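Local coordinates for nuclear and cytoplasmic polyadenylated RNA-binding protein PUB1 (Saccharomyces cerevisiae, PDB 3MD1), which binds polyadenylated RNA with a preference for poly(U), the piece here being the second of its RNA recognition motif (RRM) domains, at residues A[13-16]-A[17-21]; A[55-58]-A[59-63]. All blocks are in the same frame, centred on the assembly; numbering follows the deposited sequence.

Interaction 1 of 2, residues A[13-16]-A[17-21]; sequences VDDE and TLRNA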
loop_
_atom_site.group_PDB
_atom_site.type_symbol
_atom_site.label_atom_id
_atom_site.label_comp_id
_atom_site.label_asym_id
_atom_site.label_seq_id
_atom_site.Cartn_x
_atom_site.Cartn_y
_atom_site.Cartn_z
ATOM N N VAL A 13 6.982 -0.791 9.075
ATOM C CA VAL A 13 6.552 -1.612 7.948
ATOM C C VAL A 13 7.535 -1.438 6.798
ATOM O O VAL A 13 7.687 -0.336 6.264
ATOM C CB VAL A 13 5.107 -1.271 7.491
ATOM C CG1 VAL A 13 4.795 -1.924 6.155
ATOM C CG2 VAL A 13 4.091 -1.723 8.552
ATOM N N ASP A 14 8.223 -2.521 6.445
ATOM C CA ASP A 14 9.131 -2.503 5.300
ATOM C C ASP A 14 8.461 -3.143 4.084
ATOM O O ASP A 14 7.290 -3.545 4.152
ATOM C CB ASP A 14 10.465 -3.196 5.640
ATOM C CG ASP A 14 10.286 -4.603 6.180
ATOM O OD1 ASP A 14 9.156 -5.155 6.150
ATOM O OD2 ASP A 14 11.296 -5.173 6.646
ATOM N N ASP A 15 9.192 -3.219 2.970
ATOM C CA ASP A 15 8.644 -3.786 1.737
ATOM C C ASP A 15 8.099 -5.190 1.968
ATOM O O ASP A 15 7.001 -5.506 1.525
ATOM C CB ASP A 15 9.700 -3.826 0.628
ATOM C CG ASP A 15 9.957 -2.465 0.006
ATOM O OD1 ASP A 15 9.145 -1.542 0.228
ATOM O OD2 ASP A 15 10.973 -2.326 -0.716
ATOM N N GLU A 16 8.870 -6.017 2.676
ATOM C CA GLU A 16 8.467 -7.397 2.970
ATOM C C GLU A 16 7.118 -7.474 3.687
ATOM O O GLU A 16 6.246 -8.257 3.303
ATOM C CB GLU A 16 9.548 -8.115 3.782
ATOM C CG GLU A 16 9.287 -9.596 4.030
ATOM C CD GLU A 16 10.297 -10.207 4.983
ATOM O OE1 GLU A 16 10.003 -11.274 5.561
ATOM O OE2 GLU A 16 11.385 -9.618 5.158
ATOM N N THR A 17 6.953 -6.649 4.720
ATOM C CA THR A 17 5.710 -6.591 5.489
ATOM C C THR A 17 4.519 -6.152 4.629
ATOM O O THR A 17 3.453 -6.785 4.643
ATOM C CB THR A 17 5.880 -5.698 6.755
ATOM O OG1 THR A 17 6.931 -6.240 7.577
ATOM C CG2 THR A 17 4.584 -5.655 7.569
ATOM N N LEU A 18 4.708 -5.083 3.858
ATOM C CA LEU A 18 3.646 -4.577 2.990
ATOM C C LEU A 18 3.254 -5.607 1.925
ATOM O O LEU A 18 2.071 -5.896 1.741
ATOM C CB LEU A 18 4.039 -3.240 2.355
ATOM C CG LEU A 18 3.000 -2.686 1.373
ATOM C CD1 LEU A 18 1.687 -2.278 2.073
ATOM C CD2 LEU A 18 3.586 -1.542 0.556
ATOM N N ARG A 19 4.252 -6.186 1.256
ATOM C CA ARG A 19 3.997 -7.206 0.225
ATOM C C ARG A 19 3.250 -8.414 0.760
ATOM O O ARG A 19 2.316 -8.892 0.119
ATOM C CB ARG A 19 5.298 -7.649 -0.430
ATOM C CG ARG A 19 5.861 -6.609 -1.360
ATOM C CD ARG A 19 7.338 -6.793 -1.531
ATOM N NE ARG A 19 7.888 -5.722 -2.349
ATOM C CZ ARG A 19 9.182 -5.515 -2.557
ATOM N NH1 ARG A 19 10.089 -6.307 -1.991
ATOM N NH2 ARG A 19 9.565 -4.504 -3.327
ATOM N N ASN A 20 3.642 -8.878 1.945
ATOM C CA ASN A 20 2.991 -10.022 2.590
ATOM C C ASN A 20 1.501 -9.779 2.852
ATOM O O ASN A 20 0.701 -10.724 2.847
ATOM C CB ASN A 20 3.696 -10.389 3.898
ATOM C CG ASN A 20 4.961 -11.219 3.685
ATOM O OD1 ASN A 20 5.269 -11.657 2.571
ATOM N ND2 ASN A 20 5.700 -11.441 4.766
ATOM N N ALA A 21 1.136 -8.512 3.073
ATOM C CA ALA A 21 -0.250 -8.139 3.357
ATOM C C ALA A 21 -1.128 -8.155 2.106
ATOM O O ALA A 21 -2.346 -8.324 2.216
ATOM C CB ALA A 21 -0.308 -6.786 4.041
#
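Asp-14 caps the start of helix 15-22 by gripping Thr-17 twice. Its OD1 accepts from Thr-17 N at 3.0 Å and from Thr-17 OG1 at 2.9 Å. The backbone N-H comes in nearly along the C-O axis of OD1. The hydroxyl comes from the opposite face of the carboxylate, on the syn side and 28° out of its plane. The Asp-14 carboxylate is folded back over its own backbone, with CG between N and the carbonyl carbon (chi1 54°), and this brings OD1 to the first turn. The Thr-17 hydroxyl lies anti to its carbonyl carbon (chi1 -59°), beside the N-H that shares its acceptor.

The backbone carbonyls are also used. Asp-14 O takes Leu-18 N at 3.0 Å in a nearly straight bond. Asp-15 O takes Arg-19 N at 2.8 Å, and Glu-16 O takes Asn-20 N.

Arg-19 lies across Asp-15. Asp-15 CB sits 3.6 Å above the centre of the Arg-19 guanidinium. The salt bridge from Asp-15 OD2 to Arg-19 NH2 is long, 3.7 Å, and the oxygen is well out of the guanidinium plane, so only the charges attract. The firmer bonds of both go to strand 28-35: Asp-15 OD1 accepts from Val-33 N, and Arg-19 NE donates to Gly-31 O.

On the buried side Val-13 CG1 meets Leu-18 CB at 4.1 Å, and both side chains touch Val-33. The chemistry is that of an N-cap: a carboxylate satisfies a first-turn N-H, and its negative charge probably suits the positive end of the helix dipole.

Interaction 2 of 2, residues A[55-58]-A[59-63]; sequences DAQN and AMDSM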
loop_
_atom_site.group_PDB
_atom_site.type_symbol
_atom_site.label_atom_id
_atom_site.label_comp_id
_atom_site.label_asym_id
_atom_site.label_seq_id
_atom_site.Cartn_x
_atom_site.Cartn_y
_atom_site.Cartn_z
ATOM N N ASP A 55 -9.985 -5.958 -9.596
ATOM C CA ASP A 55 -9.201 -6.645 -8.570
ATOM C C ASP A 55 -8.483 -5.675 -7.615
ATOM O O ASP A 55 -8.426 -5.912 -6.403
ATOM C CB ASP A 55 -8.208 -7.612 -9.227
ATOM C CG ASP A 55 -8.886 -8.856 -9.802
ATOM O OD1 ASP A 55 -9.947 -9.261 -9.285
ATOM O OD2 ASP A 55 -8.354 -9.445 -10.764
ATOM N N ALA A 56 -7.950 -4.577 -8.147
ATOM C CA ALA A 56 -7.397 -3.530 -7.290
ATOM C C ALA A 56 -8.496 -2.933 -6.393
ATOM O O ALA A 56 -8.293 -2.735 -5.194
ATOM C CB ALA A 56 -6.722 -2.444 -8.129
ATOM N N GLN A 57 -9.663 -2.679 -6.983
ATOM C CA GLN A 57 -10.816 -2.162 -6.242
ATOM C C GLN A 57 -11.212 -3.099 -5.102
ATOM O O GLN A 57 -11.419 -2.662 -3.979
ATOM C CB GLN A 57 -12.015 -1.934 -7.183
ATOM C CG GLN A 57 -13.278 -1.370 -6.484
ATOM C CD GLN A 57 -13.157 0.104 -6.128
ATOM O OE1 GLN A 57 -12.872 0.949 -6.985
ATOM N NE2 GLN A 57 -13.383 0.427 -4.858
ATOM N N ASN A 58 -11.301 -4.393 -5.394
ATOM C CA ASN A 58 -11.678 -5.351 -4.355
ATOM C C ASN A 58 -10.634 -5.489 -3.244
ATOM O O ASN A 58 -10.991 -5.646 -2.083
ATOM C CB ASN A 58 -11.980 -6.720 -4.957
ATOM C CG ASN A 58 -13.220 -6.715 -5.831
ATOM O OD1 ASN A 58 -14.142 -5.919 -5.631
ATOM N ND2 ASN A 58 -13.256 -7.633 -6.794
ATOM N N ALA A 59 -9.352 -5.430 -3.601
ATOM C CA ALA A 59 -8.293 -5.535 -2.599
ATOM C C ALA A 59 -8.343 -4.323 -1.677
ATOM O O ALA A 59 -8.230 -4.437 -0.451
ATOM C CB ALA A 59 -6.950 -5.655 -3.258
ATOM N N MET A 60 -8.520 -3.154 -2.278
ATOM C CA MET A 60 -8.710 -1.931 -1.511
ATOM C C MET A 60 -9.862 -2.082 -0.522
ATOM O O MET A 60 -9.720 -1.771 0.658
ATOM C CB MET A 60 -8.971 -0.752 -2.443
ATOM C CG MET A 60 -9.480 0.485 -1.730
ATOM S SD MET A 60 -9.281 2.031 -2.649
ATOM C CE MET A 60 -9.878 1.580 -4.291
ATOM N N ASP A 61 -11.009 -2.551 -1.010
ATOM C CA ASP A 61 -12.198 -2.597 -0.167
ATOM C C ASP A 61 -12.050 -3.653 0.926
ATOM O O ASP A 61 -12.435 -3.444 2.072
ATOM C CB ASP A 61 -13.476 -2.782 -1.017
ATOM C CG ASP A 61 -13.750 -1.571 -1.918
ATOM O OD1 ASP A 61 -13.387 -0.433 -1.527
ATOM O OD2 ASP A 61 -14.322 -1.749 -3.025
ATOM N N SER A 62 -11.424 -4.758 0.560
ATOM C CA SER A 62 -11.141 -5.837 1.485
ATOM C C SER A 62 -10.237 -5.423 2.649
ATOM O O SER A 62 -10.454 -5.839 3.787
ATOM C CB SER A 62 -10.469 -6.956 0.693
ATOM O OG SER A 62 -10.640 -8.188 1.316
ATOM N N MET A 63 -9.239 -4.594 2.355
ATOM C CA MET A 63 -8.213 -4.183 3.321
ATOM C C MET A 63 -8.433 -2.815 3.967
ATOM O O MET A 63 -7.699 -2.434 4.881
ATOM C CB MET A 63 -6.818 -4.222 2.666
ATOM C CG MET A 63 -6.399 -5.613 2.210
ATOM S SD MET A 63 -6.201 -6.787 3.574
ATOM C CE MET A 63 -4.497 -6.434 4.029
HETATM O O HOH W 1 -15.262 -3.986 -4.002
#
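Gln-57 and Asp-61 join side chains one turn apart on helix 53-63. Gln-57 NE2 donates to Asp-61 OD2 at 3.0 Å in a nearly straight bond (171°). The acceptor lies in the amide plane, but the donor stands 27° out of the carboxylate plane, on its syn side. A bend at chi2 (75°) swings the Gln-57 amide forward along the helix, to the next turn. One water donates to Asp-61 OD2 at 2.6 Å and to Asn-58 OD1 at 2.8 Å, and so links Asn-58 to Asp-61.

The backbone bonds are regular. Asp-55 O, Ala-56 O, Gln-57 O and Asn-58 O accept from Ala-59, Met-60, Asp-61 and Ser-62 N in turn.

The Met-60 methyl, CE, packs against the Gln-57 amide, 3.7 Å from Gln-57 NE2. An alanine in place of Gln-57 would probably leave Asp-61 OD2 without its amide donor and Met-60 CE without this neighbour.

Toward the sheet, Ala-56 and Ala-59 meet Phe-50, Met-60 meets Leu-4 and Trp-77, and Gln-57 also touches Trp-77 at the border of the two faces. A polar outer face over an apolar inner face marks an amphipathic helix, here the second helix of the RRM fold, packed on its antiparallel sheet.

Overall arrangement
Interactions 1 and 2 belong to the two helices of one RRM domain, with the beta-alpha-beta-beta-alpha-beta order of that fold. Their centres are about 17 Å apart. They touch where the last residues of each meet: Ala-21 O packs 3.4 Å from Met-63 CE. Residues 13-21 hold on to edge strand 28-35 and touch strand 67-68. Residues 55-63 lie over strands 2-7, 45-50 and 71-77. Between them the helices cover one face of the sheet. In RRM domains RNA is generally bound on the other face. A glycerol, probably from the crystallisation liquor, sits about 4 Å from the Met-60 side chain.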